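Local coordinates for hypothetical protein Atu2648 (Agrobacterium tumefaciens str. C58, PDB 1ZCE) that is of unknown function but, as an EVE-family protein related to the ASCH and PUA domains, may bind RNA, at residues Asn3-Trp16 with Ala43-Glu57. Sequence-based numbering, arbitrary orientation.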
ATOM      1  N   ASN A   3       2.081  -3.532  12.146  1.00  8.51           N
ATOM      2  CA  ASN A   3       1.337  -2.562  11.348  1.00  6.40           C
ATOM      3  C   ASN A   3       1.268  -2.934   9.874  1.00  6.01           C
ATOM      4  O   ASN A   3       2.252  -3.383   9.285  1.00  5.46           O
ATOM      5  CB  ASN A   3       1.956  -1.171  11.503  1.00  7.49           C
ATOM      6  CG  ASN A   3       1.949  -0.690  12.940  1.00  7.36           C
ATOM      7  OD1 ASN A   3       0.951  -0.822  13.641  1.00  9.64           O
ATOM      8  ND2 ASN A   3       3.063  -0.120  13.381  1.00  8.18           N
ATOM      9  N   TYR A   4       0.087  -2.735   9.294  1.00  4.66           N
ATOM     10  CA  TYR A   4      -0.177  -3.026   7.887  1.00  4.49           C
ATOM     11  C   TYR A   4      -0.644  -1.758   7.191  1.00  3.52           C
ATOM     12  O   TYR A   4      -1.212  -0.868   7.825  1.00  4.02           O
ATOM     13  CB  TYR A   4      -1.219  -4.139   7.777  1.00  4.89           C
ATOM     14  CG  TYR A   4      -0.685  -5.449   8.299  1.00  4.75           C
ATOM     15  CD1 TYR A   4       0.029  -6.306   7.467  1.00  4.43           C
ATOM     16  CD2 TYR A   4      -0.804  -5.789   9.649  1.00  5.61           C
ATOM     17  CE1 TYR A   4       0.615  -7.464   7.959  1.00  5.90           C
ATOM     18  CE2 TYR A   4      -0.216  -6.952  10.152  1.00  6.65           C
ATOM     19  CZ  TYR A   4       0.493  -7.778   9.300  1.00  5.73           C
ATOM     20  OH  TYR A   4       1.104  -8.915   9.778  1.00  8.48           O
ATOM     21  N   TRP A   5      -0.413  -1.685   5.883  1.00  4.15           N
ATOM     22  CA  TRP A   5      -0.726  -0.482   5.130  1.00  4.16           C
ATOM     23  C   TRP A   5      -1.319  -0.738   3.751  1.00  3.57           C
ATOM     24  O   TRP A   5      -1.433  -1.881   3.311  1.00  3.05           O
ATOM     25  CB  TRP A   5       0.564   0.328   4.967  1.00  4.20           C
ATOM     26  CG  TRP A   5       1.355   0.441   6.235  1.00  3.84           C
ATOM     27  CD1 TRP A   5       2.359  -0.385   6.670  1.00  4.47           C
ATOM     28  CD2 TRP A   5       1.178   1.421   7.251  1.00  3.43           C
ATOM     29  NE1 TRP A   5       2.816   0.030   7.901  1.00  4.86           N
ATOM     30  CE2 TRP A   5       2.103   1.142   8.283  1.00  4.80           C
ATOM     31  CE3 TRP A   5       0.319   2.519   7.396  1.00  4.63           C
ATOM     32  CZ2 TRP A   5       2.197   1.923   9.444  1.00  4.46           C
ATOM     33  CZ3 TRP A   5       0.407   3.294   8.542  1.00  4.42           C
ATOM     34  CH2 TRP A   5       1.340   2.993   9.553  1.00  4.69           C
ATOM     35  N   LEU A   6      -1.704   0.344   3.082  1.00  2.98           N
ATOM     36  CA  LEU A   6      -2.227   0.271   1.720  1.00  3.11           C
ATOM     37  C   LEU A   6      -1.699   1.472   0.942  1.00  3.38           C
ATOM     38  O   LEU A   6      -1.694   2.597   1.444  1.00  3.52           O
ATOM     39  CB  LEU A   6      -3.764   0.243   1.692  1.00  4.19           C
ATOM     40  CG  LEU A   6      -4.406   0.165   0.294  1.00  3.63           C
ATOM     41  CD1 LEU A   6      -5.700  -0.649   0.341  1.00  4.59           C
ATOM     42  CD2 LEU A   6      -4.665   1.567  -0.240  1.00  4.81           C
ATOM     43  N   TYR A   7      -1.237   1.209  -0.277  1.00  3.24           N
ATOM     44  CA  TYR A   7      -0.687   2.238  -1.152  1.00  4.06           C
ATOM     45  C   TYR A   7      -1.504   2.298  -2.431  1.00  4.66           C
ATOM     46  O   TYR A   7      -1.655   1.289  -3.124  1.00  5.56           O
ATOM     47  CB  TYR A   7       0.770   1.921  -1.528  1.00  5.01           C
ATOM     48  CG  TYR A   7       1.650   1.524  -0.369  1.00  5.27           C
ATOM     49  CD1 TYR A   7       1.555   0.253   0.193  1.00  5.43           C
ATOM     50  CD2 TYR A   7       2.556   2.424   0.186  1.00  6.08           C
ATOM     51  CE1 TYR A   7       2.333  -0.113   1.286  1.00  7.31           C
ATOM     52  CE2 TYR A   7       3.339   2.064   1.285  1.00  7.18           C
ATOM     53  CZ  TYR A   7       3.219   0.796   1.828  1.00  7.60           C
ATOM     54  OH  TYR A   7       3.954   0.435   2.937  1.00  8.70           O
ATOM     55  N   LYS A   8      -2.046   3.470  -2.736  1.00  4.82           N
ATOM     56  CA  LYS A   8      -2.809   3.641  -3.964  1.00  5.72           C
ATOM     57  C   LYS A   8      -1.841   4.014  -5.085  1.00  6.09           C
ATOM     58  O   LYS A   8      -0.943   4.840  -4.897  1.00  7.28           O
ATOM     59  CB  LYS A   8      -3.848   4.752  -3.810  1.00  6.25           C
ATOM     60  CG  LYS A   8      -4.957   4.462  -2.818  1.00  7.89           C
ATOM     61  CD  LYS A   8      -6.055   5.512  -2.934  1.00 11.05           C
ATOM     62  CE  LYS A   8      -7.257   5.170  -2.071  1.00 11.88           C
ATOM     63  NZ  LYS A   8      -8.361   6.159  -2.250  1.00 14.42           N
ATOM     64  N   SER A   9      -2.019   3.404  -6.249  1.00  5.36           N
ATOM     65  CA  SER A   9      -1.166   3.694  -7.395  1.00  7.04           C
ATOM     66  C   SER A   9      -2.024   3.603  -8.654  1.00  6.69           C
ATOM     67  O   SER A   9      -2.739   2.622  -8.849  1.00  6.37           O
ATOM     68  CB  SER A   9      -0.017   2.685  -7.462  1.00  7.19           C
ATOM     69  OG  SER A   9       0.970   3.073  -8.407  1.00  8.51           O
ATOM     70  N   GLU A  10      -1.974   4.630  -9.494  1.00  6.64           N
ATOM     71  CA  GLU A  10      -2.748   4.627 -10.732  1.00  6.82           C
ATOM     72  C   GLU A  10      -1.959   3.811 -11.742  1.00  7.06           C
ATOM     73  O   GLU A  10      -0.842   4.177 -12.097  1.00  7.68           O
ATOM     74  CB  GLU A  10      -2.949   6.054 -11.232  1.00  9.65           C
ATOM     75  CG  GLU A  10      -3.693   6.923 -10.243  1.00 12.36           C
ATOM     76  CD  GLU A  10      -3.946   8.322 -10.761  1.00 15.11           C
ATOM     77  OE1 GLU A  10      -4.554   9.118 -10.017  1.00 17.85           O
ATOM     78  OE2 GLU A  10      -3.539   8.623 -11.902  1.00 17.07           O
ATOM     79  N   PRO A  11      -2.536   2.703 -12.232  1.00  7.15           N
ATOM     80  CA  PRO A  11      -1.839   1.846 -13.198  1.00  9.16           C
ATOM     81  C   PRO A  11      -1.287   2.515 -14.450  1.00 10.30           C
ATOM     82  O   PRO A  11      -0.294   2.054 -15.011  1.00 11.43           O
ATOM     83  CB  PRO A  11      -2.864   0.752 -13.497  1.00 10.04           C
ATOM     84  CG  PRO A  11      -4.175   1.434 -13.280  1.00  8.50           C
ATOM     85  CD  PRO A  11      -3.930   2.263 -12.044  1.00  6.99           C
ATOM     86  N   PHE A  12      -1.918   3.602 -14.881  1.00 11.33           N
ATOM     87  CA  PHE A  12      -1.464   4.328 -16.060  1.00 14.27           C
ATOM     88  C   PHE A  12      -0.100   4.960 -15.774  1.00 14.20           C
ATOM     89  O   PHE A  12       0.740   5.096 -16.667  1.00 15.61           O
ATOM     90  CB  PHE A  12      -2.493   5.403 -16.426  1.00 16.53           C
ATOM     91  CG  PHE A  12      -2.208   6.105 -17.722  1.00 20.57           C
ATOM     92  CD1 PHE A  12      -1.274   7.132 -17.785  1.00 21.30           C
ATOM     93  CD2 PHE A  12      -2.870   5.728 -18.886  1.00 21.97           C
ATOM     94  CE1 PHE A  12      -1.005   7.779 -18.990  1.00 22.80           C
ATOM     95  CE2 PHE A  12      -2.609   6.366 -20.095  1.00 22.97           C
ATOM     96  CZ  PHE A  12      -1.673   7.393 -20.147  1.00 23.65           C
ATOM     97  N   LYS A  13       0.118   5.326 -14.515  1.00 13.15           N
ATOM     98  CA  LYS A  13       1.370   5.947 -14.096  1.00 12.94           C
ATOM     99  C   LYS A  13       2.363   4.927 -13.554  1.00 11.67           C
ATOM    100  O   LYS A  13       3.515   4.878 -13.985  1.00 12.51           O
ATOM    101  CB  LYS A  13       1.095   7.004 -13.023  1.00 13.90           C
ATOM    102  CG  LYS A  13       0.372   8.239 -13.534  1.00 16.47           C
ATOM    103  CD  LYS A  13       0.081   9.218 -12.408  1.00 18.76           C
ATOM    104  CE  LYS A  13      -0.401  10.553 -12.957  1.00 20.88           C
ATOM    105  NZ  LYS A  13      -1.564  10.393 -13.868  1.00 23.59           N
ATOM    106  N   TRP A  14       1.913   4.123 -12.598  1.00  9.32           N
ATOM    107  CA  TRP A  14       2.765   3.115 -11.986  1.00  8.57           C
ATOM    108  C   TRP A  14       1.927   1.884 -11.662  1.00  8.58           C
ATOM    109  O   TRP A  14       1.173   1.864 -10.686  1.00  8.46           O
ATOM    110  CB  TRP A  14       3.404   3.679 -10.717  1.00  7.29           C
ATOM    111  CG  TRP A  14       4.443   2.776 -10.146  1.00  6.48           C
ATOM    112  CD1 TRP A  14       4.353   2.040  -9.001  1.00  7.26           C
ATOM    113  CD2 TRP A  14       5.729   2.487 -10.710  1.00  6.93           C
ATOM    114  NE1 TRP A  14       5.501   1.311  -8.815  1.00  6.22           N
ATOM    115  CE2 TRP A  14       6.364   1.567  -9.850  1.00  7.02           C
ATOM    116  CE3 TRP A  14       6.405   2.918 -11.860  1.00  8.79           C
ATOM    117  CZ2 TRP A  14       7.649   1.065 -10.104  1.00  6.70           C
ATOM    118  CZ3 TRP A  14       7.680   2.422 -12.113  1.00  8.25           C
ATOM    119  CH2 TRP A  14       8.288   1.505 -11.238  1.00  8.46           C
ATOM    120  N   SER A  15       2.068   0.857 -12.491  1.00  8.18           N
ATOM    121  CA  SER A  15       1.301  -0.369 -12.323  1.00  8.34           C
ATOM    122  C   SER A  15       2.010  -1.415 -11.481  1.00  7.48           C
ATOM    123  O   SER A  15       3.219  -1.341 -11.241  1.00  7.05           O
ATOM    124  CB  SER A  15       0.995  -0.985 -13.685  1.00  9.47           C
ATOM    125  OG  SER A  15       2.190  -1.479 -14.263  1.00 10.79           O
ATOM    126  N   TRP A  16       1.235  -2.404 -11.057  1.00  6.60           N
ATOM    127  CA  TRP A  16       1.744  -3.508 -10.267  1.00  7.28           C
ATOM    128  C   TRP A  16       2.839  -4.229 -11.059  1.00  7.13           C
ATOM    129  O   TRP A  16       3.845  -4.653 -10.494  1.00  7.55           O
ATOM    130  CB  TRP A  16       0.591  -4.461  -9.936  1.00  5.91           C
ATOM    131  CG  TRP A  16       0.999  -5.729  -9.267  1.00  6.47           C
ATOM    132  CD1 TRP A  16       0.702  -6.993  -9.680  1.00  7.09           C
ATOM    133  CD2 TRP A  16       1.767  -5.869  -8.066  1.00  6.13           C
ATOM    134  NE1 TRP A  16       1.234  -7.914  -8.817  1.00  7.27           N
ATOM    135  CE2 TRP A  16       1.895  -7.252  -7.813  1.00  5.91           C
ATOM    136  CE3 TRP A  16       2.361  -4.961  -7.177  1.00  7.04           C
ATOM    137  CZ2 TRP A  16       2.590  -7.756  -6.711  1.00  7.50           C
ATOM    138  CZ3 TRP A  16       3.055  -5.462  -6.077  1.00  6.86           C
ATOM    139  CH2 TRP A  16       3.163  -6.848  -5.857  1.00  6.57           C
ATOM    140  N   ALA A  43       5.580   6.337   9.855  1.00  5.17           N
ATOM    141  CA  ALA A  43       5.278   5.363  10.899  1.00  6.64           C
ATOM    142  C   ALA A  43       5.644   3.940  10.492  1.00  5.78           C
ATOM    143  O   ALA A  43       5.536   3.015  11.296  1.00  7.75           O
ATOM    144  CB  ALA A  43       3.798   5.430  11.248  1.00  7.36           C
HETATM  145  N   MSE A  44       6.088   3.771   9.249  1.00  5.39           N
HETATM  146  CA  MSE A  44       6.437   2.450   8.736  1.00  4.85           C
HETATM  147  C   MSE A  44       7.824   1.973   9.124  1.00  5.59           C
HETATM  148  O   MSE A  44       8.756   2.766   9.262  1.00  6.12           O
HETATM  149  CB  MSE A  44       6.313   2.432   7.214  1.00  6.18           C
HETATM  150  CG  MSE A  44       4.891   2.638   6.733  1.00  5.24           C
HETATM  151 SE   MSE A  44       4.804   2.836   4.824  1.00 11.63          SE
HETATM  152  CE  MSE A  44       2.937   3.303   4.704  1.00  6.45           C
ATOM    153  N   LYS A  45       7.944   0.662   9.294  1.00  5.24           N
ATOM    154  CA  LYS A  45       9.211   0.037   9.630  1.00  6.18           C
ATOM    155  C   LYS A  45       9.618  -0.883   8.483  1.00  6.26           C
ATOM    156  O   LYS A  45       8.783  -1.295   7.675  1.00  6.22           O
ATOM    157  CB  LYS A  45       9.072  -0.780  10.918  1.00  9.30           C
ATOM    158  CG  LYS A  45       8.696   0.051  12.133  1.00 11.63           C
ATOM    159  CD  LYS A  45       8.654  -0.788  13.402  1.00 14.15           C
ATOM    160  CE  LYS A  45       8.130   0.016  14.583  1.00 15.08           C
ATOM    161  NZ  LYS A  45       6.693   0.359  14.425  1.00 15.23           N
ATOM    162  N   ILE A  46      10.908  -1.194   8.408  1.00  6.73           N
ATOM    163  CA  ILE A  46      11.402  -2.093   7.378  1.00  6.83           C
ATOM    164  C   ILE A  46      10.658  -3.414   7.532  1.00  6.87           C
ATOM    165  O   ILE A  46      10.517  -3.926   8.644  1.00  6.87           O
ATOM    166  CB  ILE A  46      12.917  -2.348   7.545  1.00  7.49           C
ATOM    167  CG1 ILE A  46      13.693  -1.056   7.281  1.00  9.46           C
ATOM    168  CG2 ILE A  46      13.380  -3.451   6.600  1.00  9.58           C
ATOM    169  CD1 ILE A  46      13.466  -0.479   5.896  1.00  9.84           C
ATOM    170  N   GLY A  47      10.158  -3.951   6.426  1.00  6.53           N
ATOM    171  CA  GLY A  47       9.446  -5.212   6.500  1.00  7.26           C
ATOM    172  C   GLY A  47       7.937  -5.098   6.640  1.00  5.87           C
ATOM    173  O   GLY A  47       7.227  -6.088   6.467  1.00  6.66           O
ATOM    174  N   ASP A  48       7.432  -3.912   6.971  1.00  6.20           N
ATOM    175  CA  ASP A  48       5.984  -3.734   7.100  1.00  5.94           C
ATOM    176  C   ASP A  48       5.344  -4.096   5.770  1.00  5.73           C
ATOM    177  O   ASP A  48       5.808  -3.664   4.713  1.00  5.46           O
ATOM    178  CB  ASP A  48       5.625  -2.287   7.444  1.00  5.43           C
ATOM    179  CG  ASP A  48       5.714  -1.990   8.932  1.00  6.05           C
ATOM    180  OD1 ASP A  48       6.108  -2.873   9.721  1.00  7.02           O
ATOM    181  OD2 ASP A  48       5.380  -0.854   9.323  1.00  5.84           O
ATOM    182  N   LYS A  49       4.273  -4.879   5.833  1.00  4.63           N
ATOM    183  CA  LYS A  49       3.567  -5.326   4.645  1.00  5.38           C
ATOM    184  C   LYS A  49       2.363  -4.447   4.350  1.00  4.62           C
ATOM    185  O   LYS A  49       1.788  -3.827   5.247  1.00  4.48           O
ATOM    186  CB  LYS A  49       3.121  -6.775   4.829  1.00  5.72           C
ATOM    187  CG  LYS A  49       4.255  -7.733   5.164  1.00  6.37           C
ATOM    188  CD  LYS A  49       5.287  -7.792   4.048  1.00  7.65           C
ATOM    189  CE  LYS A  49       6.344  -8.868   4.295  1.00  6.03           C
ATOM    190  NZ  LYS A  49       7.129  -8.655   5.541  1.00  8.32           N
ATOM    191  N   GLY A  50       1.992  -4.388   3.078  1.00  5.62           N
ATOM    192  CA  GLY A  50       0.858  -3.580   2.688  1.00  5.70           C
ATOM    193  C   GLY A  50       0.287  -3.986   1.347  1.00  4.25           C
ATOM    194  O   GLY A  50       0.858  -4.814   0.623  1.00  7.31           O
ATOM    195  N   PHE A  51      -0.854  -3.395   1.019  1.00  3.98           N
ATOM    196  CA  PHE A  51      -1.530  -3.681  -0.237  1.00  3.58           C
ATOM    197  C   PHE A  51      -1.171  -2.682  -1.315  1.00  2.69           C
ATOM    198  O   PHE A  51      -1.021  -1.488  -1.050  1.00  4.11           O
ATOM    199  CB  PHE A  51      -3.049  -3.649  -0.060  1.00  4.01           C
ATOM    200  CG  PHE A  51      -3.589  -4.733   0.824  1.00  3.03           C
ATOM    201  CD1 PHE A  51      -3.190  -6.055   0.655  1.00  4.40           C
ATOM    202  CD2 PHE A  51      -4.534  -4.440   1.798  1.00  3.71           C
ATOM    203  CE1 PHE A  51      -3.728  -7.071   1.441  1.00  4.04           C
ATOM    204  CE2 PHE A  51      -5.077  -5.446   2.585  1.00  3.94           C
ATOM    205  CZ  PHE A  51      -4.673  -6.767   2.407  1.00  4.48           C
ATOM    206  N   PHE A  52      -1.010  -3.186  -2.532  1.00  4.37           N
ATOM    207  CA  PHE A  52      -0.746  -2.341  -3.685  1.00  4.36           C
ATOM    208  C   PHE A  52      -2.133  -2.321  -4.335  1.00  3.99           C
ATOM    209  O   PHE A  52      -2.641  -3.354  -4.783  1.00  4.95           O
ATOM    210  CB  PHE A  52       0.302  -2.982  -4.598  1.00  4.54           C
ATOM    211  CG  PHE A  52       0.805  -2.076  -5.697  1.00  3.85           C
ATOM    212  CD1 PHE A  52       0.078  -1.906  -6.874  1.00  5.47           C
ATOM    213  CD2 PHE A  52       2.021  -1.406  -5.563  1.00  4.15           C
ATOM    214  CE1 PHE A  52       0.560  -1.091  -7.906  1.00  5.71           C
ATOM    215  CE2 PHE A  52       2.512  -0.586  -6.591  1.00  6.20           C
ATOM    216  CZ  PHE A  52       1.782  -0.428  -7.759  1.00  5.22           C
ATOM    217  N   TYR A  53      -2.743  -1.141  -4.350  1.00  3.76           N
ATOM    218  CA  TYR A  53      -4.090  -0.951  -4.868  1.00  4.44           C
ATOM    219  C   TYR A  53      -4.110  -0.055  -6.086  1.00  4.49           C
ATOM    220  O   TYR A  53      -3.575   1.054  -6.052  1.00  4.66           O
ATOM    221  CB  TYR A  53      -4.963  -0.344  -3.762  1.00  4.56           C
ATOM    222  CG  TYR A  53      -6.362   0.045  -4.180  1.00  5.39           C
ATOM    223  CD1 TYR A  53      -6.655   1.342  -4.604  1.00  5.93           C
ATOM    224  CD2 TYR A  53      -7.400  -0.881  -4.137  1.00  5.24           C
ATOM    225  CE1 TYR A  53      -7.953   1.707  -4.972  1.00  5.96           C
ATOM    226  CE2 TYR A  53      -8.695  -0.527  -4.502  1.00  6.94           C
ATOM    227  CZ  TYR A  53      -8.964   0.765  -4.918  1.00  5.52           C
ATOM    228  OH  TYR A  53     -10.247   1.096  -5.280  1.00  7.59           O
ATOM    229  N   HIS A  54      -4.712  -0.543  -7.166  1.00  4.41           N
ATOM    230  CA  HIS A  54      -4.813   0.251  -8.383  1.00  4.97           C
ATOM    231  C   HIS A  54      -5.967   1.235  -8.234  1.00  5.28           C
ATOM    232  O   HIS A  54      -7.128   0.840  -8.106  1.00  5.38           O
ATOM    233  CB  HIS A  54      -5.034  -0.649  -9.599  1.00  5.72           C
ATOM    234  CG  HIS A  54      -3.774  -1.241 -10.149  1.00  5.71           C
ATOM    235  ND1 HIS A  54      -3.775  -2.274 -11.063  1.00  7.77           N
ATOM    236  CD2 HIS A  54      -2.472  -0.931  -9.937  1.00  6.68           C
ATOM    237  CE1 HIS A  54      -2.530  -2.572 -11.389  1.00  8.15           C
ATOM    238  NE2 HIS A  54      -1.720  -1.772 -10.721  1.00  8.04           N
ATOM    239  N   SER A  55      -5.633   2.519  -8.240  1.00  6.26           N
ATOM    240  CA  SER A  55      -6.620   3.578  -8.090  1.00  5.72           C
ATOM    241  C   SER A  55      -6.884   4.270  -9.422  1.00  5.59           C
ATOM    242  O   SER A  55      -6.070   4.195 -10.346  1.00  5.80           O
ATOM    243  CB  SER A  55      -6.142   4.592  -7.050  1.00  6.84           C
ATOM    244  OG  SER A  55      -4.881   5.111  -7.415  1.00  8.64           O
ATOM    245  N   ASN A  56      -8.023   4.957  -9.489  1.00  6.29           N
ATOM    246  CA  ASN A  56      -8.494   5.658 -10.687  1.00  8.36           C
ATOM    247  C   ASN A  56      -9.020   4.585 -11.642  1.00  7.55           C
ATOM    248  O   ASN A  56     -10.200   4.575 -11.987  1.00  9.80           O
ATOM    249  CB  ASN A  56      -7.372   6.458 -11.357  1.00 11.03           C
ATOM    250  CG  ASN A  56      -7.899   7.429 -12.406  1.00 13.13           C
ATOM    251  OD1 ASN A  56      -7.149   7.919 -13.254  1.00 16.77           O
ATOM    252  ND2 ASN A  56      -9.194   7.720 -12.342  1.00 12.77           N
ATOM    253  N   GLU A  57      -8.137   3.687 -12.070  1.00  7.28           N
ATOM    254  CA  GLU A  57      -8.518   2.577 -12.936  1.00  6.48           C
ATOM    255  C   GLU A  57      -8.206   1.285 -12.187  1.00  6.72           C
ATOM    256  O   GLU A  57      -7.375   1.280 -11.273  1.00  6.87           O
ATOM    257  CB  GLU A  57      -7.731   2.617 -14.243  1.00  6.25           C
ATOM    258  CG  GLU A  57      -8.098   3.770 -15.148  1.00  7.20           C
ATOM    259  CD  GLU A  57      -7.320   3.743 -16.446  1.00  9.37           C
ATOM    260  OE1 GLU A  57      -6.091   3.966 -16.418  1.00 10.65           O
ATOM    261  OE2 GLU A  57      -7.936   3.485 -17.498  1.00  8.74           O
TER
HETATM  262  O   HOH W   1       5.303   0.240  11.706  1.00  8.17           O
HETATM  263  O   HOH W   2       4.984  -3.571  12.139  1.00  9.58           O
HETATM  264  O   HOH W   3       3.820   0.596  16.206  1.00 17.66           O
HETATM  265  O   HOH W   4      -4.496   7.456 -14.106  1.00 17.87           O
HETATM  266  O   HOH W   5      -5.786   7.832  -7.547  1.00 24.49           O
HETATM  267  O   HOH W   6      -4.588   4.599 -14.183  1.00  9.26           O
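Trp5 lays one face of its indole against selenomethionine Met44, whose CG stands 3.5 Å from Trp5 CE2 while SE lies over the five-membered ring, a Met-aromatic contact. The indole turns its edge to Asp48: NE1 donates to OD2 at 3.1 Å, meeting the carboxylate from above its plane. Lys45 N reaches the same oxygen from the opposite face, so it pins both the ring and the turn 45-48. Because Gly50 has no side chain, the Tyr7 ring edge can settle against its CA, 4.0 Å from CE1. At the other end, His54 NE2 accepts the backbone N-H of Trp16 (3.0 Å) in the imidazole plane, and Pro11 CB lies over the ring centre, a CH-pi contact suited to proline's rigid, apolar ring. With Phe52 CG anti to its backbone N (chi1 -170°), Trp16 CE3 lies over one ring face, 3.6 Å from Phe52 CG; Asp93 holds the Trp16 indole N-H. Strands 4-9 and 49-54, joined through helices 16-22 and 35-42, run parallel (Tyr7 N to Phe51 O 2.8 Å) between strands 60-73 and 122-125 in the mixed sheet of this PUA-clan EVE domain. Accepting from Trp16 N requires an unprotonated NE2, so His54 is probably neutral, its proton on ND1.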